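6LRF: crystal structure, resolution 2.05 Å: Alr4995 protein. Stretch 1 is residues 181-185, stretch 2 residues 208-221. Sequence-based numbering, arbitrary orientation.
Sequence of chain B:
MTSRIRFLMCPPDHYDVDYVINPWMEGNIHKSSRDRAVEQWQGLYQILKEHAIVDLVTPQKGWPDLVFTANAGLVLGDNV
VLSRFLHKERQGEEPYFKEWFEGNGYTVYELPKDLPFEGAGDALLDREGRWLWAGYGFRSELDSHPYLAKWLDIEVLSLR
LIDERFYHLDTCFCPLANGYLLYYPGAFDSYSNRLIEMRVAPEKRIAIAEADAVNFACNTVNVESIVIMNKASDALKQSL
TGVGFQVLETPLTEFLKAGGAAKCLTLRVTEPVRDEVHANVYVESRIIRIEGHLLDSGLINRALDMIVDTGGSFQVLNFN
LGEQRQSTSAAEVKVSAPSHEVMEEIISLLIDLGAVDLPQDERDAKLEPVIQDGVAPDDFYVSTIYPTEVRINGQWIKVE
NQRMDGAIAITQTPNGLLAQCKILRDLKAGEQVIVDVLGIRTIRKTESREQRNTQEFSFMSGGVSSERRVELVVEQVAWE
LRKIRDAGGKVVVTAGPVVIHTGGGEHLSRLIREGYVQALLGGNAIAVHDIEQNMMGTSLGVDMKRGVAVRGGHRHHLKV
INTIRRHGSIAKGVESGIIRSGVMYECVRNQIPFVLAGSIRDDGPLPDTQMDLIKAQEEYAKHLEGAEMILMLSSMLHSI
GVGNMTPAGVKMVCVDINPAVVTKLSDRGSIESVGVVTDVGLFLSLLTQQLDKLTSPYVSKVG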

# COMPACT_ATOMS: atom_id res chain seq x y z
N LEU B 181 -45.54 11.67 7.88
CA LEU B 181 -44.83 10.40 7.91
C LEU B 181 -43.61 10.50 8.78
O LEU B 181 -42.70 11.27 8.50
CB LEU B 181 -44.42 9.95 6.51
CG LEU B 181 -43.49 8.73 6.56
CD1 LEU B 181 -44.23 7.50 7.09
CD2 LEU B 181 -42.86 8.44 5.21
N LEU B 182 -43.59 9.70 9.84
CA LEU B 182 -42.45 9.61 10.73
C LEU B 182 -41.66 8.37 10.36
O LEU B 182 -42.17 7.25 10.46
CB LEU B 182 -42.93 9.53 12.19
CG LEU B 182 -41.87 9.40 13.28
CD1 LEU B 182 -41.25 10.75 13.55
CD2 LEU B 182 -42.49 8.81 14.55
N TYR B 183 -40.43 8.54 9.89
CA TYR B 183 -39.67 7.41 9.39
C TYR B 183 -38.18 7.63 9.48
O TYR B 183 -37.71 8.76 9.63
CB TYR B 183 -40.09 7.07 7.95
CG TYR B 183 -39.49 7.93 6.85
CD1 TYR B 183 -38.70 7.37 5.85
CD2 TYR B 183 -39.71 9.30 6.82
CE1 TYR B 183 -38.16 8.16 4.83
CE2 TYR B 183 -39.18 10.09 5.81
CZ TYR B 183 -38.40 9.52 4.83
OH TYR B 183 -37.87 10.33 3.84
N TYR B 184 -37.44 6.54 9.40
CA TYR B 184 -35.99 6.56 9.45
C TYR B 184 -35.38 6.07 8.14
O TYR B 184 -35.24 4.87 7.93
CB TYR B 184 -35.50 5.69 10.61
CG TYR B 184 -34.00 5.52 10.65
CD1 TYR B 184 -33.17 6.63 10.80
CD2 TYR B 184 -33.41 4.27 10.55
CE1 TYR B 184 -31.80 6.49 10.85
CE2 TYR B 184 -32.04 4.12 10.60
CZ TYR B 184 -31.24 5.24 10.75
OH TYR B 184 -29.87 5.10 10.79
N PRO B 185 -35.01 7.02 7.25
CA PRO B 185 -34.57 6.72 5.88
C PRO B 185 -33.45 5.68 5.77
O PRO B 185 -33.37 4.98 4.76
CB PRO B 185 -34.09 8.08 5.36
CG PRO B 185 -34.86 9.08 6.16
CD PRO B 185 -34.96 8.47 7.53
N ILE B 208 -36.09 11.02 10.89
CA ILE B 208 -35.52 11.08 12.24
C ILE B 208 -34.09 10.59 12.31
O ILE B 208 -33.65 9.80 11.47
CB ILE B 208 -36.36 10.27 13.25
CG1 ILE B 208 -36.30 8.78 12.91
CG2 ILE B 208 -37.78 10.77 13.28
CD1 ILE B 208 -36.76 7.88 14.04
N ALA B 209 -33.38 11.07 13.33
CA ALA B 209 -32.00 10.69 13.61
C ALA B 209 -31.91 9.25 14.09
O ALA B 209 -32.88 8.72 14.61
CB ALA B 209 -31.41 11.62 14.66
N GLU B 210 -30.74 8.64 13.91
CA GLU B 210 -30.52 7.27 14.36
C GLU B 210 -30.66 7.14 15.87
O GLU B 210 -31.04 6.08 16.38
CB GLU B 210 -29.14 6.77 13.92
CG GLU B 210 -28.94 5.26 14.11
CD GLU B 210 -27.61 4.75 13.54
OE1 GLU B 210 -26.61 5.50 13.58
OE2 GLU B 210 -27.58 3.59 13.05
N ALA B 211 -30.38 8.22 16.59
CA ALA B 211 -30.51 8.21 18.04
C ALA B 211 -31.95 7.94 18.45
O ALA B 211 -32.20 7.09 19.31
CB ALA B 211 -30.03 9.53 18.62
N ASP B 212 -32.89 8.66 17.84
CA ASP B 212 -34.31 8.45 18.10
C ASP B 212 -34.79 7.09 17.56
O ASP B 212 -35.62 6.43 18.18
CB ASP B 212 -35.15 9.57 17.47
CG ASP B 212 -35.10 10.87 18.28
OD1 ASP B 212 -35.77 10.94 19.34
OD2 ASP B 212 -34.41 11.82 17.84
N ALA B 213 -34.25 6.70 16.41
CA ALA B 213 -34.60 5.43 15.78
C ALA B 213 -34.31 4.21 16.66
O ALA B 213 -35.16 3.32 16.79
CB ALA B 213 -33.89 5.30 14.45
N VAL B 214 -33.13 4.16 17.29
CA VAL B 214 -32.77 3.00 18.11
C VAL B 214 -33.51 3.02 19.46
O VAL B 214 -33.46 2.06 20.24
CB VAL B 214 -31.25 2.93 18.35
CG1 VAL B 214 -30.52 2.88 17.03
CG2 VAL B 214 -30.79 4.15 19.14
N ASN B 215 -34.19 4.12 19.74
CA ASN B 215 -35.11 4.19 20.87
C ASN B 215 -36.55 3.87 20.47
O ASN B 215 -37.47 4.05 21.28
CB ASN B 215 -35.05 5.58 21.51
CG ASN B 215 -33.93 5.69 22.52
OD1 ASN B 215 -34.12 5.42 23.70
ND2 ASN B 215 -32.75 6.08 22.05
N PHE B 216 -36.72 3.39 19.24
CA PHE B 216 -38.03 3.02 18.68
C PHE B 216 -38.99 4.19 18.59
O PHE B 216 -40.18 4.05 18.88
CB PHE B 216 -38.68 1.92 19.51
CG PHE B 216 -38.08 0.56 19.30
CD1 PHE B 216 -38.78 -0.41 18.61
CD2 PHE B 216 -36.83 0.25 19.84
CE1 PHE B 216 -38.24 -1.69 18.42
CE2 PHE B 216 -36.29 -1.02 19.67
CZ PHE B 216 -36.99 -1.99 18.96
N ALA B 217 -38.48 5.36 18.21
CA ALA B 217 -39.32 6.53 18.00
C ALA B 217 -40.41 6.29 16.95
O ALA B 217 -41.51 6.82 17.06
CB ALA B 217 -38.45 7.74 17.59
N CYS B 218 -40.09 5.49 15.93
CA CYS B 218 -41.04 5.23 14.85
C CYS B 218 -42.14 4.29 15.28
O CYS B 218 -43.21 4.24 14.66
CB CYS B 218 -40.31 4.66 13.64
SG CYS B 218 -39.36 5.90 12.78
N ASN B 219 -41.86 3.55 16.35
CA ASN B 219 -42.80 2.60 16.94
C ASN B 219 -43.81 3.33 17.83
O ASN B 219 -43.88 3.12 19.04
CB ASN B 219 -42.05 1.53 17.72
CG ASN B 219 -42.73 0.20 17.69
OD1 ASN B 219 -43.15 -0.32 18.74
ND2 ASN B 219 -42.87 -0.37 16.49
N THR B 220 -44.61 4.17 17.19
CA THR B 220 -45.45 5.14 17.86
C THR B 220 -46.92 4.88 17.60
O THR B 220 -47.32 4.60 16.46
CB THR B 220 -45.10 6.56 17.38
OG1 THR B 220 -43.93 7.00 18.07
CG2 THR B 220 -46.24 7.53 17.63
N VAL B 221 -47.73 4.97 18.65
CA VAL B 221 -49.18 4.90 18.52
C VAL B 221 -49.73 6.30 18.26
O VAL B 221 -49.41 7.25 18.97
CB VAL B 221 -49.82 4.29 19.77
CG1 VAL B 221 -51.32 4.19 19.61
CG2 VAL B 221 -49.23 2.91 20.03

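The contact between the two stretches is built around Leu182, Tyr184, Ile208, Ala213 and Cys218, and it buries 432 Å² in total. At its apolar centre, Leu182 leaves the strand with its CA-to-CB bond directed sideways, but the t, p rotamer carries the end of the side chain nearer to stretch 2. There CD1 of Leu182 packs against CG2 of Ile208 at 3.5 Å, while CD2 of Leu182 lies 3.9 Å from CA of Cys218 and 3.3 Å from O of Ala217. That carbonyl does not depend on the leucine for a partner, because it accepts a hydrogen bond of 2.6 Å from OG1 of Thr220 to O of Ala217. The threonine hydroxyl is thereby satisfied within its own stretch, close to an otherwise apolar surface.

Cys218 fills the space beside the backbone of stretch 1. Its SG sits 3.7 Å from CA of Tyr183 and 3.9 Å from N of Tyr184, and 4.3 Å from CG of Leu182, so that one compact, polarizable atom touches three consecutive residues. Tyr183 takes part mainly through its main chain, since its own CA-to-CB bond points away from stretch 2.

Tyr184 contributes the largest covered area of any residue, 105 Å². Over one face of its ring stands Ala213, whose CB points toward stretch 1 and lies 4.0 Å from the centroid of the Tyr184 ring, 17° off the normal, in a CH-pi contact. A methyl group suits this position: it meets the flat ring closely while the helix backbone remains near. At the ring edge, O of Ile208 approaches CD1 of Tyr184 to 3.3 Å, and the aliphatic part of the isoleucine continues the packing, with CG1 of Ile208 3.9 Å from CB of Tyr184.

The helix that presents Ala213 begins after Ala209 at the N-cap position, and its first turn is tied by a backbone hydrogen bond of 3.0 Å from N of Ala213 to O of Ala209.

Toward the polar edge, the single hydrogen bond between the stretches runs from N of Ile208 to O of Tyr183, 3.1 Å long with an N-H...O angle of 149°. Being main chain to main chain, it fixes the backbones beside the apolar packing without relying on either side chain. Farther out, OH of Tyr184 reaches CG of Glu210 at 3.5 Å, a contact with the aliphatic portion of the glutamate, whose OE2 is hydrogen-bonded elsewhere in the structure.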